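Local atomic coordinates of kynurenine formamidase (Bacillus anthracis, PDB entry 4CO9), a protein that catalyses the zinc-dependent hydrolysis of N-formyl-L-kynurenine to L-kynurenine and formate, the second step of tryptophan degradation by the kynurenine pathway. Residues C[9-13]-C[176-182]; C[18-23]-C[119-123]; C[122-128]-C[149-155]; C[144-150]-C[171-177]. Residues are numbered along the deposited sequence.

Contact 1 (C[9-13]-C[176-182])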
loop_
_atom_site.group_PDB
_atom_site.type_symbol
_atom_site.label_atom_id
_atom_site.label_comp_id
_atom_site.label_asym_id
_atom_site.label_seq_id
_atom_site.Cartn_x
_atom_site.Cartn_y
_atom_site.Cartn_z
ATOM N N ILE C 9 -7.092 -9.751 8.229
ATOM C CA ILE C 9 -5.998 -10.019 9.150
ATOM C C ILE C 9 -4.702 -9.449 8.580
ATOM O O ILE C 9 -4.343 -9.741 7.450
ATOM C CB ILE C 9 -5.802 -11.531 9.349
ATOM C CG1 ILE C 9 -7.092 -12.155 9.904
ATOM C CG2 ILE C 9 -4.643 -11.834 10.297
ATOM C CD1 ILE C 9 -7.134 -13.663 9.705
ATOM N N ASP C 10 -3.993 -8.670 9.390
ATOM C CA ASP C 10 -2.709 -8.086 8.998
ATOM C C ASP C 10 -1.632 -9.166 8.931
ATOM O O ASP C 10 -1.417 -9.895 9.909
ATOM C CB ASP C 10 -2.326 -7.013 10.025
ATOM C CG ASP C 10 -1.190 -6.110 9.576
ATOM O OD1 ASP C 10 -0.683 -6.255 8.439
ATOM O OD2 ASP C 10 -0.803 -5.226 10.379
ATOM N N ILE C 11 -0.966 -9.288 7.784
ATOM C CA ILE C 11 0.196 -10.176 7.668
ATOM C C ILE C 11 1.446 -9.408 7.223
ATOM O O ILE C 11 2.327 -9.965 6.560
ATOM C CB ILE C 11 -0.084 -11.393 6.755
ATOM C CG1 ILE C 11 -0.504 -10.971 5.345
ATOM C CG2 ILE C 11 -1.155 -12.260 7.391
ATOM C CD1 ILE C 11 -0.338 -12.067 4.315
ATOM N N SER C 12 1.504 -8.133 7.601
ATOM C CA SER C 12 2.624 -7.265 7.274
ATOM C C SER C 12 3.531 -7.040 8.487
ATOM O O SER C 12 3.075 -7.064 9.625
ATOM C CB SER C 12 2.123 -5.911 6.789
ATOM O OG SER C 12 1.218 -6.045 5.707
ATOM N N GLN C 13 4.817 -6.830 8.222
ATOM C CA GLN C 13 5.773 -6.471 9.267
ATOM C C GLN C 13 5.645 -4.988 9.641
ATOM O O GLN C 13 5.601 -4.139 8.766
ATOM C CB GLN C 13 7.198 -6.762 8.798
ATOM C CG GLN C 13 7.508 -8.233 8.600
ATOM C CD GLN C 13 8.944 -8.511 8.231
ATOM O OE1 GLN C 13 9.676 -7.626 7.804
ATOM N NE2 GLN C 13 9.365 -9.759 8.400
ATOM N N ASN C 176 8.613 -11.308 2.877
ATOM C CA ASN C 176 8.439 -10.878 4.266
ATOM C C ASN C 176 6.990 -10.790 4.759
ATOM O O ASN C 176 6.664 -9.934 5.575
ATOM C CB ASN C 176 9.153 -9.540 4.518
ATOM C CG ASN C 176 10.658 -9.689 4.665
ATOM O OD1 ASN C 176 11.157 -10.734 5.077
ATOM N ND2 ASN C 176 11.388 -8.631 4.350
ATOM N N VAL C 177 6.121 -11.671 4.295
ATOM C CA VAL C 177 4.813 -11.781 4.941
ATOM C C VAL C 177 4.989 -12.416 6.326
ATOM O O VAL C 177 5.994 -13.067 6.577
ATOM C CB VAL C 177 3.756 -12.548 4.115
ATOM C CG1 VAL C 177 3.310 -11.719 2.919
ATOM C CG2 VAL C 177 4.246 -13.924 3.679
ATOM N N VAL C 178 4.025 -12.171 7.201
ATOM C CA VAL C 178 4.028 -12.678 8.572
ATOM C C VAL C 178 2.884 -13.666 8.703
ATOM O O VAL C 178 1.719 -13.282 8.609
ATOM C CB VAL C 178 3.797 -11.537 9.563
ATOM C CG1 VAL C 178 3.867 -12.045 10.998
ATOM C CG2 VAL C 178 4.804 -10.425 9.324
ATOM N N LEU C 179 3.217 -14.941 8.888
ATOM C CA LEU C 179 2.220 -15.995 8.808
ATOM C C LEU C 179 2.113 -16.894 10.044
ATOM O O LEU C 179 1.315 -17.818 10.045
ATOM C CB LEU C 179 2.504 -16.872 7.576
ATOM C CG LEU C 179 2.498 -16.206 6.204
ATOM C CD1 LEU C 179 2.862 -17.231 5.140
ATOM C CD2 LEU C 179 1.158 -15.556 5.892
ATOM N N ASP C 180 2.881 -16.641 11.094
ATOM C CA ASP C 180 2.838 -17.556 12.248
ATOM C C ASP C 180 1.518 -17.480 13.038
ATOM O O ASP C 180 1.150 -18.440 13.693
ATOM C CB ASP C 180 4.075 -17.407 13.136
ATOM C CG ASP C 180 5.240 -18.293 12.674
ATOM O OD1 ASP C 180 5.290 -18.705 11.481
ATOM O OD2 ASP C 180 6.110 -18.588 13.519
ATOM N N HIS C 181 0.775 -16.385 12.878
ATOM C CA HIS C 181 -0.496 -16.199 13.559
ATOM C C HIS C 181 -1.711 -16.595 12.708
ATOM O O HIS C 181 -2.831 -16.376 13.118
ATOM C CB HIS C 181 -0.646 -14.758 14.048
ATOM C CG HIS C 181 -0.673 -13.738 12.949
ATOM N ND1 HIS C 181 0.451 -13.385 12.234
ATOM C CD2 HIS C 181 -1.687 -12.992 12.447
ATOM C CE1 HIS C 181 0.130 -12.484 11.325
ATOM N NE2 HIS C 181 -1.160 -12.220 11.438
ATOM N N VAL C 182 -1.493 -17.176 11.533
ATOM C CA VAL C 182 -2.597 -17.577 10.676
ATOM C C VAL C 182 -2.514 -19.054 10.311
ATOM O O VAL C 182 -1.436 -19.623 10.122
ATOM C CB VAL C 182 -2.699 -16.707 9.394
ATOM C CG1 VAL C 182 -2.697 -15.233 9.755
ATOM C CG2 VAL C 182 -1.584 -17.021 8.419
HETATM O O HOH W 1 11.929 -11.228 7.615
HETATM O O HOH W 2 7.838 -12.572 8.576
#

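Contact 2 (C[18-23]-C[119-123])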
loop_
_atom_site.group_PDB
_atom_site.type_symbol
_atom_site.label_atom_id
_atom_site.label_comp_id
_atom_site.label_asym_id
_atom_site.label_seq_id
_atom_site.Cartn_x
_atom_site.Cartn_y
_atom_site.Cartn_z
ATOM N N ASP C 18 13.366 0.373 14.009
ATOM C CA ASP C 18 14.006 -0.858 14.457
ATOM C C ASP C 18 13.985 -2.007 13.453
ATOM O O ASP C 18 14.594 -3.044 13.706
ATOM C CB ASP C 18 13.351 -1.343 15.759
ATOM C CG ASP C 18 13.477 -0.331 16.894
ATOM O OD1 ASP C 18 14.498 0.376 16.953
ATOM O OD2 ASP C 18 12.547 -0.260 17.719
ATOM N N ILE C 19 13.261 -1.866 12.346
ATOM C CA ILE C 19 13.158 -2.958 11.389
ATOM C C ILE C 19 14.508 -3.226 10.726
ATOM O O ILE C 19 15.297 -2.324 10.527
ATOM C CB ILE C 19 12.069 -2.708 10.329
ATOM C CG1 ILE C 19 11.678 -4.042 9.664
ATOM C CG2 ILE C 19 12.502 -1.686 9.305
ATOM C CD1 ILE C 19 10.467 -3.956 8.769
ATOM N N ALA C 20 14.754 -4.489 10.416
ATOM C CA ALA C 20 15.962 -4.899 9.714
ATOM C C ALA C 20 15.920 -4.489 8.250
ATOM O O ALA C 20 14.852 -4.201 7.694
ATOM C CB ALA C 20 16.138 -6.403 9.818
ATOM N N THR C 21 17.096 -4.442 7.642
ATOM C CA THR C 21 17.238 -4.238 6.205
ATOM C C THR C 21 18.310 -5.181 5.679
ATOM O O THR C 21 19.060 -5.765 6.455
ATOM C CB THR C 21 17.660 -2.797 5.881
ATOM O OG1 THR C 21 18.906 -2.505 6.513
ATOM C CG2 THR C 21 16.620 -1.787 6.362
ATOM N N TRP C 22 18.414 -5.303 4.363
ATOM C CA TRP C 22 19.550 -6.012 3.764
ATOM C C TRP C 22 20.832 -5.328 4.258
ATOM O O TRP C 22 20.836 -4.124 4.423
ATOM C CB TRP C 22 19.468 -5.979 2.238
ATOM C CG TRP C 22 18.510 -7.015 1.688
ATOM C CD1 TRP C 22 17.162 -6.921 1.628
ATOM C CD2 TRP C 22 18.846 -8.296 1.155
ATOM N NE1 TRP C 22 16.623 -8.070 1.081
ATOM C CE2 TRP C 22 17.642 -8.925 0.775
ATOM C CE3 TRP C 22 20.046 -8.967 0.957
ATOM C CZ2 TRP C 22 17.601 -10.208 0.214
ATOM C CZ3 TRP C 22 20.014 -10.242 0.386
ATOM C CH2 TRP C 22 18.801 -10.845 0.024
ATOM N N PRO C 23 21.921 -6.084 4.487
ATOM C CA PRO C 23 23.176 -5.496 4.953
ATOM C C PRO C 23 23.637 -4.344 4.060
ATOM O O PRO C 23 23.676 -4.483 2.834
ATOM C CB PRO C 23 24.169 -6.660 4.864
ATOM C CG PRO C 23 23.330 -7.882 4.960
ATOM C CD PRO C 23 21.992 -7.552 4.385
ATOM N N ALA C 119 11.310 -9.517 12.575
ATOM C CA ALA C 119 11.338 -8.408 11.602
ATOM C C ALA C 119 12.505 -7.444 11.856
ATOM O O ALA C 119 12.956 -6.753 10.940
ATOM C CB ALA C 119 10.018 -7.647 11.613
ATOM N N ASN C 120 12.972 -7.394 13.097
ATOM C CA ASN C 120 13.999 -6.444 13.495
ATOM C C ASN C 120 15.417 -7.035 13.439
ATOM O O ASN C 120 16.376 -6.381 13.836
ATOM C CB ASN C 120 13.663 -5.860 14.879
ATOM C CG ASN C 120 12.340 -5.063 14.886
ATOM O OD1 ASN C 120 11.752 -4.774 13.832
ATOM N ND2 ASN C 120 11.878 -4.691 16.078
ATOM N N GLU C 121 15.546 -8.256 12.915
ATOM C CA GLU C 121 16.852 -8.838 12.616
ATOM C C GLU C 121 16.880 -9.351 11.185
ATOM O O GLU C 121 15.886 -9.875 10.694
ATOM C CB GLU C 121 17.149 -10.003 13.553
ATOM C CG GLU C 121 17.140 -9.624 15.029
ATOM C CD GLU C 121 17.402 -10.819 15.933
ATOM O OE1 GLU C 121 17.937 -11.836 15.436
ATOM O OE2 GLU C 121 17.051 -10.740 17.133
ATOM N N PHE C 122 18.022 -9.214 10.521
ATOM C CA PHE C 122 18.177 -9.817 9.213
ATOM C C PHE C 122 18.758 -11.216 9.389
ATOM O O PHE C 122 19.759 -11.379 10.076
ATOM C CB PHE C 122 19.068 -8.956 8.321
ATOM C CG PHE C 122 18.908 -9.264 6.869
ATOM C CD1 PHE C 122 17.787 -8.827 6.182
ATOM C CD2 PHE C 122 19.848 -10.040 6.198
ATOM C CE1 PHE C 122 17.631 -9.134 4.848
ATOM C CE2 PHE C 122 19.697 -10.344 4.861
ATOM C CZ PHE C 122 18.585 -9.895 4.186
ATOM N N PRO C 123 18.128 -12.238 8.775
ATOM C CA PRO C 123 18.624 -13.610 8.963
ATOM C C PRO C 123 19.987 -13.883 8.324
ATOM O O PRO C 123 20.390 -13.201 7.396
ATOM C CB PRO C 123 17.556 -14.469 8.285
ATOM C CG PRO C 123 16.974 -13.583 7.235
ATOM C CD PRO C 123 17.020 -12.186 7.804
#

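Contact 3 (C[122-128]-C[149-155])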
loop_
_atom_site.group_PDB
_atom_site.type_symbol
_atom_site.label_atom_id
_atom_site.label_comp_id
_atom_site.label_asym_id
_atom_site.label_seq_id
_atom_site.Cartn_x
_atom_site.Cartn_y
_atom_site.Cartn_z
ATOM N N PHE C 122 18.022 -9.214 10.521
ATOM C CA PHE C 122 18.177 -9.817 9.213
ATOM C C PHE C 122 18.758 -11.216 9.389
ATOM O O PHE C 122 19.759 -11.379 10.076
ATOM C CB PHE C 122 19.068 -8.956 8.321
ATOM C CG PHE C 122 18.908 -9.264 6.869
ATOM C CD1 PHE C 122 17.787 -8.827 6.182
ATOM C CD2 PHE C 122 19.848 -10.040 6.198
ATOM C CE1 PHE C 122 17.631 -9.134 4.848
ATOM C CE2 PHE C 122 19.697 -10.344 4.861
ATOM C CZ PHE C 122 18.585 -9.895 4.186
ATOM N N PRO C 123 18.128 -12.238 8.775
ATOM C CA PRO C 123 18.624 -13.610 8.963
ATOM C C PRO C 123 19.987 -13.883 8.324
ATOM O O PRO C 123 20.390 -13.201 7.396
ATOM C CB PRO C 123 17.556 -14.469 8.285
ATOM C CG PRO C 123 16.974 -13.583 7.235
ATOM C CD PRO C 123 17.020 -12.186 7.804
ATOM N N ASP C 124 20.681 -14.891 8.842
ATOM C CA ASP C 124 21.959 -15.319 8.287
ATOM C C ASP C 124 21.760 -16.339 7.179
ATOM O O ASP C 124 22.557 -16.406 6.252
ATOM C CB ASP C 124 22.831 -15.906 9.398
ATOM C CG ASP C 124 23.188 -14.872 10.447
ATOM O OD1 ASP C 124 23.648 -13.776 10.065
ATOM O OD2 ASP C 124 23.011 -15.157 11.649
ATOM N N ILE C 125 20.715 -17.157 7.296
ATOM C CA ILE C 125 20.358 -18.132 6.267
ATOM C C ILE C 125 18.838 -18.262 6.216
ATOM O O ILE C 125 18.171 -18.128 7.237
ATOM C CB ILE C 125 20.997 -19.519 6.559
ATOM C CG1 ILE C 125 20.750 -20.495 5.406
ATOM C CG2 ILE C 125 20.467 -20.110 7.856
ATOM C CD1 ILE C 125 21.570 -21.768 5.504
ATOM N N ILE C 126 18.300 -18.520 5.030
ATOM C CA ILE C 126 16.867 -18.799 4.881
ATOM C C ILE C 126 16.650 -19.987 3.956
ATOM O O ILE C 126 17.544 -20.356 3.203
ATOM C CB ILE C 126 16.108 -17.587 4.296
ATOM C CG1 ILE C 126 16.622 -17.266 2.881
ATOM C CG2 ILE C 126 16.231 -16.391 5.238
ATOM C CD1 ILE C 126 15.783 -16.260 2.118
ATOM N N PRO C 127 15.451 -20.581 3.999
ATOM C CA PRO C 127 15.108 -21.553 2.976
ATOM C C PRO C 127 14.821 -20.825 1.684
ATOM O O PRO C 127 14.079 -19.852 1.691
ATOM C CB PRO C 127 13.830 -22.208 3.513
ATOM C CG PRO C 127 13.747 -21.806 4.941
ATOM C CD PRO C 127 14.371 -20.449 4.984
ATOM N N HIS C 128 15.400 -21.283 0.583
ATOM C CA HIS C 128 15.160 -20.652 -0.708
ATOM C C HIS C 128 14.221 -21.524 -1.534
ATOM O O HIS C 128 13.948 -22.661 -1.165
ATOM C CB HIS C 128 16.472 -20.422 -1.443
ATOM C CG HIS C 128 17.249 -21.675 -1.695
ATOM N ND1 HIS C 128 18.074 -22.240 -0.746
ATOM C CD2 HIS C 128 17.329 -22.469 -2.787
ATOM C CE1 HIS C 128 18.642 -23.322 -1.249
ATOM N NE2 HIS C 128 18.199 -23.489 -2.481
ATOM N N VAL C 149 10.004 -14.854 4.440
ATOM C CA VAL C 149 11.417 -14.511 4.586
ATOM C C VAL C 149 11.768 -13.432 3.540
ATOM O O VAL C 149 10.955 -13.134 2.669
ATOM C CB VAL C 149 12.323 -15.748 4.418
ATOM C CG1 VAL C 149 12.256 -16.617 5.660
ATOM C CG2 VAL C 149 11.920 -16.547 3.187
ATOM N N PRO C 150 12.956 -12.812 3.642
ATOM C CA PRO C 150 13.240 -11.641 2.778
ATOM C C PRO C 150 13.499 -11.936 1.317
ATOM O O PRO C 150 13.515 -11.007 0.513
ATOM C CB PRO C 150 14.508 -11.047 3.392
ATOM C CG PRO C 150 14.529 -11.542 4.788
ATOM C CD PRO C 150 13.924 -12.910 4.747
ATOM N N SER C 151 13.731 -13.196 0.974
ATOM C CA SER C 151 14.074 -13.536 -0.387
ATOM C C SER C 151 13.560 -14.912 -0.802
ATOM O O SER C 151 13.329 -15.781 0.042
ATOM C CB SER C 151 15.582 -13.481 -0.574
ATOM O OG SER C 151 15.911 -13.540 -1.957
ATOM N N VAL C 152 13.376 -15.076 -2.106
ATOM C CA VAL C 152 13.105 -16.396 -2.701
ATOM C C VAL C 152 14.399 -17.109 -3.123
ATOM O O VAL C 152 14.363 -18.288 -3.465
ATOM C CB VAL C 152 12.145 -16.314 -3.905
ATOM C CG1 VAL C 152 10.788 -15.784 -3.463
ATOM C CG2 VAL C 152 12.728 -15.469 -5.032
ATOM N N ASP C 153 15.527 -16.396 -3.106
ATOM C CA ASP C 153 16.842 -16.975 -3.399
ATOM C C ASP C 153 17.725 -16.920 -2.161
ATOM O O ASP C 153 17.440 -16.157 -1.213
ATOM C CB ASP C 153 17.525 -16.203 -4.521
ATOM C CG ASP C 153 17.044 -16.619 -5.887
ATOM O OD1 ASP C 153 17.227 -17.798 -6.246
ATOM O OD2 ASP C 153 16.487 -15.768 -6.603
ATOM N N PRO C 154 18.812 -17.716 -2.149
ATOM C CA PRO C 154 19.701 -17.649 -0.993
ATOM C C PRO C 154 20.239 -16.233 -0.811
ATOM O O PRO C 154 20.444 -15.513 -1.793
ATOM C CB PRO C 154 20.831 -18.628 -1.349
ATOM C CG PRO C 154 20.223 -19.565 -2.341
ATOM C CD PRO C 154 19.263 -18.717 -3.127
ATOM N N LEU C 155 20.481 -15.859 0.436
ATOM C CA LEU C 155 20.867 -14.484 0.761
ATOM C C LEU C 155 22.180 -14.044 0.103
ATOM O O LEU C 155 22.356 -12.867 -0.197
ATOM C CB LEU C 155 20.970 -14.313 2.276
ATOM C CG LEU C 155 19.695 -14.602 3.069
ATOM C CD1 LEU C 155 19.979 -14.457 4.558
ATOM C CD2 LEU C 155 18.547 -13.700 2.640
HETATM O O HOH W 3 20.345 -18.105 2.477
HETATM O O HOH W 4 12.308 -18.339 0.119
#

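Contact 4 (C[144-150]-C[171-177]). With ZN (zinc ion), chain O; ZN (zinc ion), chain P.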
loop_
_atom_site.group_PDB
_atom_site.type_symbol
_atom_site.label_atom_id
_atom_site.label_comp_id
_atom_site.label_asym_id
_atom_site.label_seq_id
_atom_site.Cartn_x
_atom_site.Cartn_y
_atom_site.Cartn_z
ATOM N N LEU C 144 1.200 -15.659 -8.297
ATOM C CA LEU C 144 1.924 -14.979 -7.234
ATOM C C LEU C 144 2.365 -15.981 -6.189
ATOM O O LEU C 144 1.595 -16.837 -5.763
ATOM C CB LEU C 144 1.038 -13.908 -6.592
ATOM C CG LEU C 144 1.563 -13.235 -5.320
ATOM C CD1 LEU C 144 2.624 -12.178 -5.560
ATOM C CD2 LEU C 144 0.425 -12.622 -4.529
ATOM N N ILE C 145 3.618 -15.842 -5.772
ATOM C CA ILE C 145 4.186 -16.620 -4.695
ATOM C C ILE C 145 4.649 -15.653 -3.615
ATOM O O ILE C 145 5.278 -14.618 -3.906
ATOM C CB ILE C 145 5.331 -17.540 -5.197
ATOM C CG1 ILE C 145 5.724 -18.561 -4.139
ATOM C CG2 ILE C 145 6.575 -16.757 -5.594
ATOM C CD1 ILE C 145 4.803 -19.746 -4.080
ATOM N N GLY C 146 4.305 -15.984 -2.369
ATOM C CA GLY C 146 4.716 -15.192 -1.220
ATOM C C GLY C 146 5.470 -16.055 -0.238
ATOM O O GLY C 146 5.136 -17.232 -0.074
ATOM N N VAL C 147 6.491 -15.482 0.391
ATOM C CA VAL C 147 7.275 -16.163 1.405
ATOM C C VAL C 147 7.421 -15.323 2.675
ATOM O O VAL C 147 7.421 -14.085 2.614
ATOM C CB VAL C 147 8.674 -16.564 0.878
ATOM C CG1 VAL C 147 8.533 -17.602 -0.216
ATOM C CG2 VAL C 147 9.454 -15.359 0.377
ATOM N N ASP C 148 7.553 -15.996 3.818
ATOM C CA ASP C 148 7.713 -15.303 5.100
ATOM C C ASP C 148 9.172 -15.046 5.461
ATOM O O ASP C 148 9.529 -15.011 6.639
ATOM C CB ASP C 148 6.994 -16.060 6.224
ATOM C CG ASP C 148 7.530 -17.463 6.437
ATOM O OD1 ASP C 148 8.346 -17.937 5.617
ATOM O OD2 ASP C 148 7.103 -18.112 7.419
ATOM N N VAL C 149 10.004 -14.854 4.440
ATOM C CA VAL C 149 11.417 -14.511 4.586
ATOM C C VAL C 149 11.768 -13.432 3.540
ATOM O O VAL C 149 10.955 -13.134 2.669
ATOM C CB VAL C 149 12.323 -15.748 4.418
ATOM C CG1 VAL C 149 12.256 -16.617 5.660
ATOM C CG2 VAL C 149 11.920 -16.547 3.187
ATOM N N PRO C 150 12.956 -12.812 3.642
ATOM C CA PRO C 150 13.240 -11.641 2.778
ATOM C C PRO C 150 13.499 -11.936 1.317
ATOM O O PRO C 150 13.515 -11.007 0.513
ATOM C CB PRO C 150 14.508 -11.047 3.392
ATOM C CG PRO C 150 14.529 -11.542 4.788
ATOM C CD PRO C 150 13.924 -12.910 4.747
ATOM N N ILE C 171 5.140 -15.453 -12.686
ATOM C CA ILE C 171 4.854 -15.568 -11.266
ATOM C C ILE C 171 5.494 -14.397 -10.529
ATOM O O ILE C 171 6.703 -14.223 -10.546
ATOM C CB ILE C 171 5.394 -16.859 -10.654
ATOM C CG1 ILE C 171 4.833 -18.062 -11.405
ATOM C CG2 ILE C 171 5.043 -16.924 -9.173
ATOM C CD1 ILE C 171 5.465 -19.376 -11.010
ATOM N N HIS C 172 4.645 -13.620 -9.873
ATOM C CA HIS C 172 5.051 -12.437 -9.148
ATOM C C HIS C 172 5.498 -12.814 -7.745
ATOM O O HIS C 172 5.219 -13.905 -7.287
ATOM C CB HIS C 172 3.901 -11.462 -9.137
ATOM C CG HIS C 172 3.535 -10.978 -10.503
ATOM N ND1 HIS C 172 3.573 -9.649 -10.852
ATOM C CD2 HIS C 172 3.155 -11.646 -11.615
ATOM C CE1 HIS C 172 3.206 -9.515 -12.114
ATOM N NE2 HIS C 172 2.955 -10.711 -12.601
ATOM N N ILE C 173 6.202 -11.901 -7.085
ATOM C CA ILE C 173 6.934 -12.207 -5.856
ATOM C C ILE C 173 6.579 -11.258 -4.728
ATOM O O ILE C 173 6.658 -10.037 -4.884
ATOM C CB ILE C 173 8.460 -12.136 -6.096
ATOM C CG1 ILE C 173 8.875 -13.202 -7.114
ATOM C CG2 ILE C 173 9.229 -12.331 -4.784
ATOM C CD1 ILE C 173 10.290 -13.048 -7.628
ATOM N N LEU C 174 6.230 -11.850 -3.584
ATOM C CA LEU C 174 5.907 -11.142 -2.362
ATOM C C LEU C 174 6.788 -11.700 -1.259
ATOM O O LEU C 174 6.835 -12.909 -1.059
ATOM C CB LEU C 174 4.422 -11.356 -2.059
ATOM C CG LEU C 174 3.867 -10.985 -0.692
ATOM C CD1 LEU C 174 4.069 -9.501 -0.404
ATOM C CD2 LEU C 174 2.399 -11.361 -0.623
ATOM N N GLU C 175 7.498 -10.827 -0.552
ATOM C CA GLU C 175 8.465 -11.232 0.461
ATOM C C GLU C 175 8.144 -10.630 1.828
ATOM O O GLU C 175 7.465 -9.598 1.925
ATOM C CB GLU C 175 9.881 -10.842 0.017
ATOM C CG GLU C 175 10.389 -11.712 -1.118
ATOM C CD GLU C 175 11.523 -11.097 -1.919
ATOM O OE1 GLU C 175 11.705 -9.860 -1.870
ATOM O OE2 GLU C 175 12.233 -11.875 -2.621
ATOM N N ASN C 176 8.613 -11.308 2.877
ATOM C CA ASN C 176 8.439 -10.878 4.266
ATOM C C ASN C 176 6.990 -10.790 4.759
ATOM O O ASN C 176 6.664 -9.934 5.575
ATOM C CB ASN C 176 9.153 -9.540 4.518
ATOM C CG ASN C 176 10.658 -9.689 4.665
ATOM O OD1 ASN C 176 11.157 -10.734 5.077
ATOM N ND2 ASN C 176 11.388 -8.631 4.350
ATOM N N VAL C 177 6.121 -11.671 4.295
ATOM C CA VAL C 177 4.813 -11.781 4.941
ATOM C C VAL C 177 4.989 -12.416 6.326
ATOM O O VAL C 177 5.994 -13.067 6.577
ATOM C CB VAL C 177 3.756 -12.548 4.115
ATOM C CG1 VAL C 177 3.310 -11.719 2.919
ATOM C CG2 VAL C 177 4.246 -13.924 3.679
HETATM ZN ZN ZN O . 13.336 -10.495 -3.779
HETATM ZN ZN ZN P . 12.662 -7.749 -2.498
HETATM O O HOH W 5 14.282 -8.805 -3.184
HETATM O O HOH W 6 15.335 -11.217 -2.403
#

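Contact 1 (C[9-13]-C[176-182])
The end of strand 9-10 and the residues after it run beside the loop 176-182. The closest CA pair is Ile11 and Val178, 4.7 Å apart. Val178 N donates to Ile11 O at 2.9 Å. A type I beta turn from Leu179 to Val182 follows, and His181 NE2 donates to Asp10 O at 2.8 Å. Ile11 is the main apolar residue. Ile11 CD1 lies 3.9 Å from Val177 CG1 and 4.1 Å from Leu179 CD2, and Ile11 CG2 lies 4.1 Å from Val182 CG1. Gln13 CG packs on Val178 CG2 at 3.6 Å. One water links Gln13 NE2 to Asn176 OD1, a second links it to Val177 O. Asn176 ND2 also bonds to Gly54 O. Asp10 OD1 makes an Asx turn with Ser12 N; Asp10 OD2 forms a salt bridge with Arg205. The contact joins strand 9-10, at one edge of this chain's sheet, to the loop between strands 172-175 and 185-190. Leu110 of strand 108-112 and Ile208 of strand 207-210 pack on Ile11.

Contact 2 (C[18-23]-C[119-123])
Ala119 supplies the hydrogen bond between these two loops. Ala119 O accepts from Ala20 N at 2.9 Å, with an almost straight N-H...O angle of 169°. Ala119 O also lies 3.3 Å from Ile19 CG1. Asn120 comes next, in the closest CA pair: Asn120 CA is 4.2 Å from Ile19 CA. Its side chain lies along Asp18 and Ile19, with Asn120 CB 3.2 Å from Asp18 O and Asn120 OD1 3.4 Å from Ile19 CA. Glu121 turns its side chain away, but Glu121 C is 3.3 Å from Ala20 CB. Phe122 has the largest area covered here, 108 Å². Trp22 CA and Pro23 CD make CH-pi contacts over its face, 4.1 and 4.0 Å from the centroid of the Phe122 ring. The edge of Phe122 meets the face of the Trp22 indole. The centroids of the Phe122 ring and the Trp22 five-membered ring are 4.7 Å apart, with planes at 53°. Trp22 binds the substrate, and its side chain lies about 5 Å from a zinc ion. One backbone hydrogen bond thus joins the loops, and Phe122 packs against the face of the substrate-binding indole, consistent with helping to place it.

Contact 3 (C[122-128]-C[149-155])
Leu155 and Ile126 bury the largest areas here, 96 and 95 Å², followed by His128 with 66 Å². Leu155 points into the bend of segment 122-128. Leu155 CD1 lies 3.1 Å from Pro123 O and 4.1 Å from Pro123 CG, while Leu155 CD2 reaches Phe122 CZ at 4.1 Å. Ile126 enters from the other segment and fills the hollow inside the loop 149-155. Ile126 CG2 packs on Val149 CG1 at 4.0 Å. Ile126 CD1 approaches Leu155 CD2 at 3.8 Å and Ser151 O at 3.2 Å. Pro150 closes one side of this apolar cluster, with Pro150 CG 3.9 Å from Phe122 CE1 and 4.0 Å from Pro123 CD. His128 forms a separate patch. Pro154 CG sits over the face of the His128 ring in a CH-pi contact, 3.9 Å from the ring centroid.

Water links the backbones. One water accepts from Ile126 N and Leu155 N; another donates to Pro127 O and Ser151 O. Within this loop, Ser151 OG accepts from Asp153 N at 3.1 Å, an ST turn. Asp153 OD2 hydrogen-bonds to the zinc ligand His163. The contact joins the loop leading to strand 128-129 with the loop between strand 144-147 and helix 161-168. His128 pairs with Ile93 of strand 92-93, and Val152 packs on helix 161-168.

Contact 4 (C[144-150]-C[171-177])
Parallel strands 144-147 and 172-175 pair with axes 4.8 Å apart, within a beta-alpha-beta unit that includes helix 161-168. Ile145 N donates to His172 O and Leu174 N to Ile145 O, both at 2.9 Å. On one face Gly146 leaves room for Leu174: a CB on Gly146 would lie only 3.4 Å from Leu174 CD2. Gly146 CA to Leu174 O is a CA-H...O contact of 3.1 Å. Leu144 CD1 packs beside it, 4.0 Å from Leu174 CB. On the other face Ile145 CG2 meets Ile171 CG2 at 3.9 Å. Residues 147-150 fold round Asn176, whose backbone N donates to Val149 O. Pro150 CG rests 3.5 Å from Asn176 OD1, and Asn176 ND2 hydrogen-bonds to Gly54 O. Glu175 OE1 is 2.6 Å and Glu175 OE2 2.1 Å from the zinc of chain O; Glu175 OE1 is 2.4 Å from the zinc of chain P. One water is 2.0 Å from both. Strand pairing thus holds one carboxylate where it bridges both metals beside their shared water.

The centre of contact 4 lies about 3 Å from the centre of the chain, the nearest of the four. Its Glu175 joins His52, His56, Asp58 and His163 in the binuclear zinc site. Contact 3 shares Val149 and Pro150 with it and brings the side chain of Ser151 about 4 Å from a bound zinc ion; Ser151 CA is 3.3 Å from Glu175 OE2. Contact 2 shares Phe122 and Pro123 with contact 3. It brings the substrate-binding Trp22 to the same pocket, where Trp22 CZ2 lies 3.9 Å from Ser151 CB. Contact 1 shares Asn176 and Val177 with contact 4. It touches contact 2 through Gln13 CD and Ala119 CB, 3.7 Å apart.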